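Local coordinates for protein nucleoporin nup120 (Schizosaccharomyces pombe, PDB 4GQ2) that serves as a structural constituent of the nuclear pore complex and belongs to the scaffold-forming Nup120/160 family, at residues Glu207-Leu219 / Lys260-Glu274. Residues are numbered along the deposited sequence; the frame is centred on the assembly and turned at random.
Sequences EQHIDDSSYLFSL and KVLDLSTNQCVETIE
Gln208 meets Asn267 where two blades of the beta-propeller join. Strand 204-210 is an edge strand of one four-stranded antiparallel sheet. The chain then runs on as a loop along the beta-hairpin of strands 258-263 and 268-274 in the next sheet. Asn267, in the hairpin turn, gives ND2 to Gln208 OE1 at 2.8 Å. The two amide planes stand nearly perpendicular, and the donor sits above the carbonyl plane. Lys195 NZ, on strand 193-199, hydrogen-bonds OD1 of Asn267. Ile210 is buried and reaches Leu262 tip to tip, CG2 to CD1 at 3.8 Å.

The Ser213 hydroxyl has two partners. It donates to Gln268 OE1 at 3.0 Å, and it accepts the Cys269 backbone N-H almost straight on (163°). Its OG lies between the backbone N and the carbonyl carbon (chi1 57°), which turns it to the hairpin. With an alanine in place of Ser213, the Cys269 N-H would probably lose this acceptor and the Gln268 amide would be freer to turn. Ser213 and Ser214 each centre an inverse gamma turn. Ser214 CB packs on Thr272 OG1 and on Cys269 SG.

Phe217 lies side by side with Glu274, ring and carboxylate planes 75° apart. Lys258 makes a cation-pi contact with this ring and a salt bridge to Glu274. Ser218 forms a single beta bridge with Ile273, and its O takes a weak bond from Glu274 N. Thr272 O accepts from both Ser218 N, at 3.0 Å, and Ser218 OG, at 3.2 Å, from opposite faces of its carbonyl plane.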
ATOM      1  N   GLU A 207      51.369  18.453   7.446  1.00 67.42           N
ATOM      2  CA  GLU A 207      51.027  17.707   8.661  1.00 65.28           C
ATOM      3  C   GLU A 207      51.646  18.329   9.910  1.00 67.01           C
ATOM      4  O   GLU A 207      52.516  19.195   9.820  1.00 82.23           O
ATOM      5  CB  GLU A 207      51.460  16.239   8.549  1.00 53.21           C
ATOM      6  CG  GLU A 207      51.204  15.597   7.192  1.00 52.74           C
ATOM      7  CD  GLU A 207      51.168  14.084   7.256  1.00 56.22           C
ATOM      8  OE1 GLU A 207      51.781  13.434   6.379  1.00 66.03           O
ATOM      9  OE2 GLU A 207      50.521  13.547   8.182  1.00 50.69           O
ATOM     10  N   GLN A 208      51.170  17.891  11.071  1.00 55.25           N
ATOM     11  CA  GLN A 208      51.816  18.193  12.344  1.00 58.83           C
ATOM     12  C   GLN A 208      51.937  16.908  13.160  1.00 66.08           C
ATOM     13  O   GLN A 208      50.936  16.247  13.454  1.00 69.70           O
ATOM     14  CB  GLN A 208      51.053  19.266  13.129  1.00 58.14           C
ATOM     15  CG  GLN A 208      51.220  20.678  12.584  1.00 65.72           C
ATOM     16  CD  GLN A 208      50.477  21.729  13.393  1.00 68.05           C
ATOM     17  OE1 GLN A 208      49.466  21.447  14.038  1.00 78.69           O
ATOM     18  NE2 GLN A 208      50.975  22.956  13.353  1.00 62.18           N
ATOM     19  N   HIS A 209      53.178  16.553  13.490  1.00 70.07           N
ATOM     20  CA  HIS A 209      53.485  15.388  14.314  1.00 64.00           C
ATOM     21  C   HIS A 209      53.100  15.709  15.730  1.00 71.08           C
ATOM     22  O   HIS A 209      53.583  16.691  16.301  1.00 67.58           O
ATOM     23  CB  HIS A 209      54.980  15.085  14.227  1.00 62.46           C
ATOM     24  CG  HIS A 209      55.320  13.617  14.335  1.00 75.63           C
ATOM     25  ND1 HIS A 209      55.688  12.877  13.267  1.00 82.44           N
ATOM     26  CD2 HIS A 209      55.349  12.760  15.435  1.00 66.14           C
ATOM     27  CE1 HIS A 209      55.934  11.612  13.661  1.00 76.31           C
ATOM     28  NE2 HIS A 209      55.728  11.542  14.989  1.00 72.18           N
ATOM     29  N   ILE A 210      52.209  14.907  16.305  1.00 76.24           N
ATOM     30  CA  ILE A 210      51.780  15.112  17.689  1.00 81.85           C
ATOM     31  C   ILE A 210      52.457  14.082  18.594  1.00 88.59           C
ATOM     32  O   ILE A 210      52.399  12.878  18.335  1.00 84.94           O
ATOM     33  CB  ILE A 210      50.240  15.089  17.831  1.00 88.68           C
ATOM     34  CG1 ILE A 210      49.629  16.311  17.134  1.00 84.71           C
ATOM     35  CG2 ILE A 210      49.829  15.060  19.300  1.00 89.87           C
ATOM     36  CD1 ILE A 210      48.122  16.258  16.982  1.00 85.66           C
ATOM     37  N   ASP A 211      53.090  14.579  19.654  1.00109.39           N
ATOM     38  CA  ASP A 211      54.026  13.793  20.459  1.00111.30           C
ATOM     39  C   ASP A 211      53.418  13.104  21.679  1.00109.39           C
ATOM     40  O   ASP A 211      54.140  12.457  22.442  1.00101.66           O
ATOM     41  CB  ASP A 211      55.208  14.677  20.880  1.00117.73           C
ATOM     42  CG  ASP A 211      56.050  15.127  19.696  1.00121.67           C
ATOM     43  OD1 ASP A 211      56.532  14.251  18.947  1.00122.38           O
ATOM     44  OD2 ASP A 211      56.233  16.353  19.516  1.00 98.80           O
ATOM     45  N   ASP A 212      52.100  13.229  21.849  1.00119.96           N
ATOM     46  CA  ASP A 212      51.388  12.672  23.010  1.00134.01           C
ATOM     47  C   ASP A 212      52.104  13.013  24.322  1.00146.90           C
ATOM     48  O   ASP A 212      52.390  12.129  25.136  1.00149.38           O
ATOM     49  CB  ASP A 212      51.198  11.150  22.873  1.00129.38           C
ATOM     50  CG  ASP A 212      50.061  10.774  21.931  1.00117.06           C
ATOM     51  OD1 ASP A 212      49.317  11.670  21.481  1.00103.43           O
ATOM     52  OD2 ASP A 212      49.907   9.567  21.646  1.00116.75           O
ATOM     53  N   SER A 213      52.378  14.303  24.514  1.00136.16           N
ATOM     54  CA  SER A 213      53.237  14.783  25.601  1.00123.73           C
ATOM     55  C   SER A 213      52.572  14.777  26.984  1.00105.53           C
ATOM     56  O   SER A 213      52.387  15.827  27.611  1.00 98.61           O
ATOM     57  CB  SER A 213      53.791  16.175  25.264  1.00129.74           C
ATOM     58  OG  SER A 213      52.744  17.096  25.009  1.00124.25           O
ATOM     59  N   SER A 214      52.224  13.579  27.450  1.00 90.62           N
ATOM     60  CA  SER A 214      51.654  13.387  28.781  1.00 87.55           C
ATOM     61  C   SER A 214      52.771  13.283  29.824  1.00 94.32           C
ATOM     62  O   SER A 214      53.166  12.182  30.224  1.00101.46           O
ATOM     63  CB  SER A 214      50.755  12.146  28.802  1.00 81.99           C
ATOM     64  OG  SER A 214      51.449  10.999  28.341  1.00 97.61           O
ATOM     65  N   TYR A 215      53.280  14.443  30.241  1.00 98.64           N
ATOM     66  CA  TYR A 215      54.385  14.551  31.203  1.00102.82           C
ATOM     67  C   TYR A 215      54.124  13.776  32.495  1.00 85.50           C
ATOM     68  O   TYR A 215      54.934  12.945  32.907  1.00 66.57           O
ATOM     69  CB  TYR A 215      54.665  16.029  31.517  1.00123.94           C
ATOM     70  CG  TYR A 215      55.787  16.664  30.714  1.00133.15           C
ATOM     71  CD1 TYR A 215      55.948  16.398  29.350  1.00138.12           C
ATOM     72  CD2 TYR A 215      56.675  17.555  31.318  1.00129.46           C
ATOM     73  CE1 TYR A 215      56.974  16.985  28.622  1.00135.53           C
ATOM     74  CE2 TYR A 215      57.703  18.148  30.598  1.00120.98           C
ATOM     75  CZ  TYR A 215      57.847  17.860  29.252  1.00130.99           C
ATOM     76  OH  TYR A 215      58.866  18.448  28.537  1.00126.47           O
ATOM     77  N   LEU A 216      52.981  14.059  33.118  1.00 88.12           N
ATOM     78  CA  LEU A 216      52.542  13.378  34.329  1.00 80.60           C
ATOM     79  C   LEU A 216      51.118  12.863  34.156  1.00 72.98           C
ATOM     80  O   LEU A 216      50.351  13.398  33.352  1.00 74.85           O
ATOM     81  CB  LEU A 216      52.579  14.336  35.526  1.00 84.37           C
ATOM     82  CG  LEU A 216      53.902  14.938  36.008  1.00 79.84           C
ATOM     83  CD1 LEU A 216      53.620  16.055  37.001  1.00 76.61           C
ATOM     84  CD2 LEU A 216      54.807  13.883  36.631  1.00 77.36           C
ATOM     85  N   PHE A 217      50.769  11.823  34.909  1.00 68.70           N
ATOM     86  CA  PHE A 217      49.376  11.397  35.003  1.00 69.75           C
ATOM     87  C   PHE A 217      48.865  11.327  36.434  1.00 69.22           C
ATOM     88  O   PHE A 217      49.576  10.887  37.341  1.00 71.62           O
ATOM     89  CB  PHE A 217      49.091  10.097  34.224  1.00 81.59           C
ATOM     90  CG  PHE A 217      49.926   8.910  34.634  1.00 70.85           C
ATOM     91  CD1 PHE A 217      49.513   8.070  35.667  1.00 72.51           C
ATOM     92  CD2 PHE A 217      51.094   8.593  33.942  1.00 69.78           C
ATOM     93  CE1 PHE A 217      50.266   6.959  36.023  1.00 71.36           C
ATOM     94  CE2 PHE A 217      51.848   7.480  34.292  1.00 65.51           C
ATOM     95  CZ  PHE A 217      51.434   6.664  35.336  1.00 65.15           C
ATOM     96  N   SER A 218      47.628  11.772  36.625  1.00 65.53           N
ATOM     97  CA  SER A 218      46.976  11.709  37.926  1.00 69.11           C
ATOM     98  C   SER A 218      46.324  10.340  38.182  1.00 79.80           C
ATOM     99  O   SER A 218      46.137   9.535  37.256  1.00 61.96           O
ATOM    100  CB  SER A 218      45.962  12.843  38.069  1.00 63.73           C
ATOM    101  OG  SER A 218      45.067  12.866  36.974  1.00 72.69           O
ATOM    102  N   LEU A 219      45.988  10.094  39.449  1.00 94.83           N
ATOM    103  CA  LEU A 219      45.485   8.802  39.913  1.00 96.83           C
ATOM    104  C   LEU A 219      44.733   8.971  41.244  1.00107.04           C
ATOM    105  O   LEU A 219      44.872  10.001  41.915  1.00 90.34           O
ATOM    106  CB  LEU A 219      46.661   7.825  40.075  1.00 90.38           C
ATOM    107  CG  LEU A 219      46.452   6.310  40.147  1.00 85.68           C
ATOM    108  CD1 LEU A 219      45.961   5.746  38.821  1.00 88.87           C
ATOM    109  CD2 LEU A 219      47.749   5.634  40.567  1.00 80.66           C
ATOM    110  N   LYS A 260      43.338  10.886  28.164  1.00 55.60           N
ATOM    111  CA  LYS A 260      44.164  12.052  27.855  1.00 61.84           C
ATOM    112  C   LYS A 260      43.364  13.192  27.238  1.00 72.69           C
ATOM    113  O   LYS A 260      42.475  12.972  26.410  1.00 71.90           O
ATOM    114  CB  LYS A 260      45.292  11.668  26.891  1.00 65.98           C
ATOM    115  CG  LYS A 260      45.962  10.336  27.194  1.00 68.24           C
ATOM    116  CD  LYS A 260      47.212  10.128  26.355  1.00 61.00           C
ATOM    117  CE  LYS A 260      47.898   8.829  26.749  1.00 71.05           C
ATOM    118  NZ  LYS A 260      49.210   8.636  26.073  1.00 74.19           N
ATOM    119  N   VAL A 261      43.701  14.413  27.642  1.00 71.72           N
ATOM    120  CA  VAL A 261      43.146  15.622  27.034  1.00 61.39           C
ATOM    121  C   VAL A 261      44.236  16.332  26.235  1.00 64.14           C
ATOM    122  O   VAL A 261      45.235  16.783  26.802  1.00 71.36           O
ATOM    123  CB  VAL A 261      42.586  16.587  28.093  1.00 53.46           C
ATOM    124  CG1 VAL A 261      41.820  17.721  27.427  1.00 52.04           C
ATOM    125  CG2 VAL A 261      41.696  15.843  29.072  1.00 52.05           C
ATOM    126  N   LEU A 262      44.045  16.416  24.920  1.00 56.82           N
ATOM    127  CA  LEU A 262      45.003  17.078  24.039  1.00 60.23           C
ATOM    128  C   LEU A 262      44.529  18.481  23.687  1.00 65.64           C
ATOM    129  O   LEU A 262      43.413  18.661  23.192  1.00 71.58           O
ATOM    130  CB  LEU A 262      45.209  16.267  22.761  1.00 61.17           C
ATOM    131  CG  LEU A 262      46.393  16.681  21.886  1.00 74.74           C
ATOM    132  CD1 LEU A 262      47.663  15.968  22.330  1.00 86.58           C
ATOM    133  CD2 LEU A 262      46.102  16.390  20.421  1.00 77.11           C
ATOM    134  N   ASP A 263      45.373  19.474  23.946  1.00 65.05           N
ATOM    135  CA  ASP A 263      45.030  20.852  23.621  1.00 63.38           C
ATOM    136  C   ASP A 263      45.444  21.151  22.188  1.00 75.06           C
ATOM    137  O   ASP A 263      46.634  21.224  21.880  1.00 67.72           O
ATOM    138  CB  ASP A 263      45.688  21.830  24.595  1.00 62.10           C
ATOM    139  CG  ASP A 263      45.249  23.265  24.376  1.00 71.00           C
ATOM    140  OD1 ASP A 263      44.078  23.497  24.008  1.00 85.22           O
ATOM    141  OD2 ASP A 263      46.082  24.170  24.575  1.00 78.00           O
ATOM    142  N   LEU A 264      44.446  21.319  21.324  1.00 77.61           N
ATOM    143  CA  LEU A 264      44.663  21.516  19.891  1.00 73.46           C
ATOM    144  C   LEU A 264      45.213  22.898  19.531  1.00 72.57           C
ATOM    145  O   LEU A 264      45.764  23.083  18.444  1.00 61.07           O
ATOM    146  CB  LEU A 264      43.366  21.258  19.122  1.00 69.80           C
ATOM    147  CG  LEU A 264      42.828  19.829  19.132  1.00 78.07           C
ATOM    148  CD1 LEU A 264      41.320  19.845  18.947  1.00 86.14           C
ATOM    149  CD2 LEU A 264      43.507  18.978  18.067  1.00 67.20           C
ATOM    150  N   SER A 265      45.056  23.867  20.431  1.00 75.58           N
ATOM    151  CA  SER A 265      45.633  25.194  20.218  1.00 85.61           C
ATOM    152  C   SER A 265      47.158  25.125  20.255  1.00 82.43           C
ATOM    153  O   SER A 265      47.832  25.837  19.510  1.00 80.46           O
ATOM    154  CB  SER A 265      45.113  26.201  21.249  1.00 85.73           C
ATOM    155  OG  SER A 265      45.439  25.801  22.566  1.00 94.01           O
ATOM    156  N   THR A 266      47.686  24.240  21.102  1.00 77.94           N
ATOM    157  CA  THR A 266      49.131  24.109  21.307  1.00 70.38           C
ATOM    158  C   THR A 266      49.699  22.725  20.951  1.00 71.30           C
ATOM    159  O   THR A 266      50.918  22.528  20.983  1.00 64.30           O
ATOM    160  CB  THR A 266      49.521  24.468  22.758  1.00 70.66           C
ATOM    161  OG1 THR A 266      48.777  23.653  23.674  1.00 83.18           O
ATOM    162  CG2 THR A 266      49.234  25.938  23.051  1.00 62.40           C
ATOM    163  N   ASN A 267      48.815  21.781  20.609  1.00 74.14           N
ATOM    164  CA  ASN A 267      49.177  20.379  20.293  1.00 60.18           C
ATOM    165  C   ASN A 267      49.883  19.610  21.413  1.00 69.14           C
ATOM    166  O   ASN A 267      50.569  18.612  21.158  1.00 71.49           O
ATOM    167  CB  ASN A 267      49.974  20.279  18.985  1.00 61.14           C
ATOM    168  CG  ASN A 267      49.113  20.495  17.754  1.00 65.07           C
ATOM    169  OD1 ASN A 267      47.903  20.722  17.853  1.00 65.34           O
ATOM    170  ND2 ASN A 267      49.737  20.426  16.581  1.00 62.99           N
ATOM    171  N   GLN A 268      49.703  20.075  22.646  1.00 70.58           N
ATOM    172  CA  GLN A 268      50.297  19.430  23.811  1.00 79.18           C
ATOM    173  C   GLN A 268      49.228  18.695  24.614  1.00 76.39           C
ATOM    174  O   GLN A 268      48.054  19.075  24.594  1.00 71.35           O
ATOM    175  CB  GLN A 268      51.004  20.461  24.705  1.00 90.67           C
ATOM    176  CG  GLN A 268      52.016  21.362  23.999  1.00 95.12           C
ATOM    177  CD  GLN A 268      53.224  20.615  23.449  1.00103.01           C
ATOM    178  OE1 GLN A 268      53.781  19.729  24.102  1.00 91.52           O
ATOM    179  NE2 GLN A 268      53.640  20.980  22.241  1.00106.55           N
ATOM    180  N   CYS A 269      49.637  17.638  25.311  1.00 81.01           N
ATOM    181  CA  CYS A 269      48.768  16.989  26.282  1.00 72.64           C
ATOM    182  C   CYS A 269      48.773  17.795  27.575  1.00 71.59           C
ATOM    183  O   CYS A 269      49.835  18.072  28.135  1.00 84.44           O
ATOM    184  CB  CYS A 269      49.207  15.553  26.551  1.00 63.59           C
ATOM    185  SG  CYS A 269      48.162  14.692  27.751  1.00 69.64           S
ATOM    186  N   VAL A 270      47.582  18.170  28.031  1.00 67.42           N
ATOM    187  CA  VAL A 270      47.423  19.037  29.196  1.00 79.06           C
ATOM    188  C   VAL A 270      47.103  18.222  30.440  1.00 87.96           C
ATOM    189  O   VAL A 270      47.454  18.615  31.555  1.00109.33           O
ATOM    190  CB  VAL A 270      46.293  20.075  29.003  1.00 92.84           C
ATOM    191  CG1 VAL A 270      46.546  21.304  29.870  1.00103.16           C
ATOM    192  CG2 VAL A 270      46.171  20.484  27.545  1.00 90.92           C
ATOM    193  N   GLU A 271      46.432  17.092  30.243  1.00 77.66           N
ATOM    194  CA  GLU A 271      45.968  16.278  31.358  1.00 81.61           C
ATOM    195  C   GLU A 271      45.888  14.809  30.969  1.00 67.05           C
ATOM    196  O   GLU A 271      45.523  14.470  29.846  1.00 69.32           O
ATOM    197  CB  GLU A 271      44.609  16.786  31.851  1.00 83.83           C
ATOM    198  CG  GLU A 271      44.501  16.894  33.366  1.00 96.34           C
ATOM    199  CD  GLU A 271      43.755  15.739  33.999  1.00 97.03           C
ATOM    200  OE1 GLU A 271      43.769  14.627  33.430  1.00114.33           O
ATOM    201  OE2 GLU A 271      43.154  15.950  35.074  1.00 87.38           O
ATOM    202  N   THR A 272      46.248  13.948  31.912  1.00 65.00           N
ATOM    203  CA  THR A 272      46.257  12.509  31.701  1.00 62.16           C
ATOM    204  C   THR A 272      45.797  11.842  32.986  1.00 63.20           C
ATOM    205  O   THR A 272      46.157  12.285  34.076  1.00 56.03           O
ATOM    206  CB  THR A 272      47.670  12.007  31.358  1.00 54.73           C
ATOM    207  OG1 THR A 272      48.317  12.945  30.488  1.00 66.49           O
ATOM    208  CG2 THR A 272      47.616  10.651  30.686  1.00 63.98           C
ATOM    209  N   ILE A 273      44.992  10.792  32.856  1.00 65.42           N
ATOM    210  CA  ILE A 273      44.572   9.995  34.006  1.00 64.54           C
ATOM    211  C   ILE A 273      44.724   8.517  33.681  1.00 72.20           C
ATOM    212  O   ILE A 273      44.212   8.047  32.667  1.00 72.34           O
ATOM    213  CB  ILE A 273      43.104  10.261  34.398  1.00 68.16           C
ATOM    214  CG1 ILE A 273      42.867  11.750  34.650  1.00 67.67           C
ATOM    215  CG2 ILE A 273      42.716   9.438  35.624  1.00 68.47           C
ATOM    216  CD1 ILE A 273      41.407  12.141  34.636  1.00 71.17           C
ATOM    217  N   GLU A 274      45.432   7.791  34.540  1.00 82.35           N
ATOM    218  CA  GLU A 274      45.478   6.339  34.434  1.00 88.91           C
ATOM    219  C   GLU A 274      44.195   5.755  35.011  1.00 78.43           C
ATOM    220  O   GLU A 274      43.799   6.081  36.132  1.00 83.71           O
ATOM    221  CB  GLU A 274      46.713   5.760  35.137  1.00102.35           C
ATOM    222  CG  GLU A 274      46.796   4.238  35.090  1.00105.89           C
ATOM    223  CD  GLU A 274      48.205   3.707  35.270  1.00110.13           C
ATOM    224  OE1 GLU A 274      48.872   4.081  36.259  1.00109.04           O
ATOM    225  OE2 GLU A 274      48.642   2.899  34.422  1.00115.24           O
TER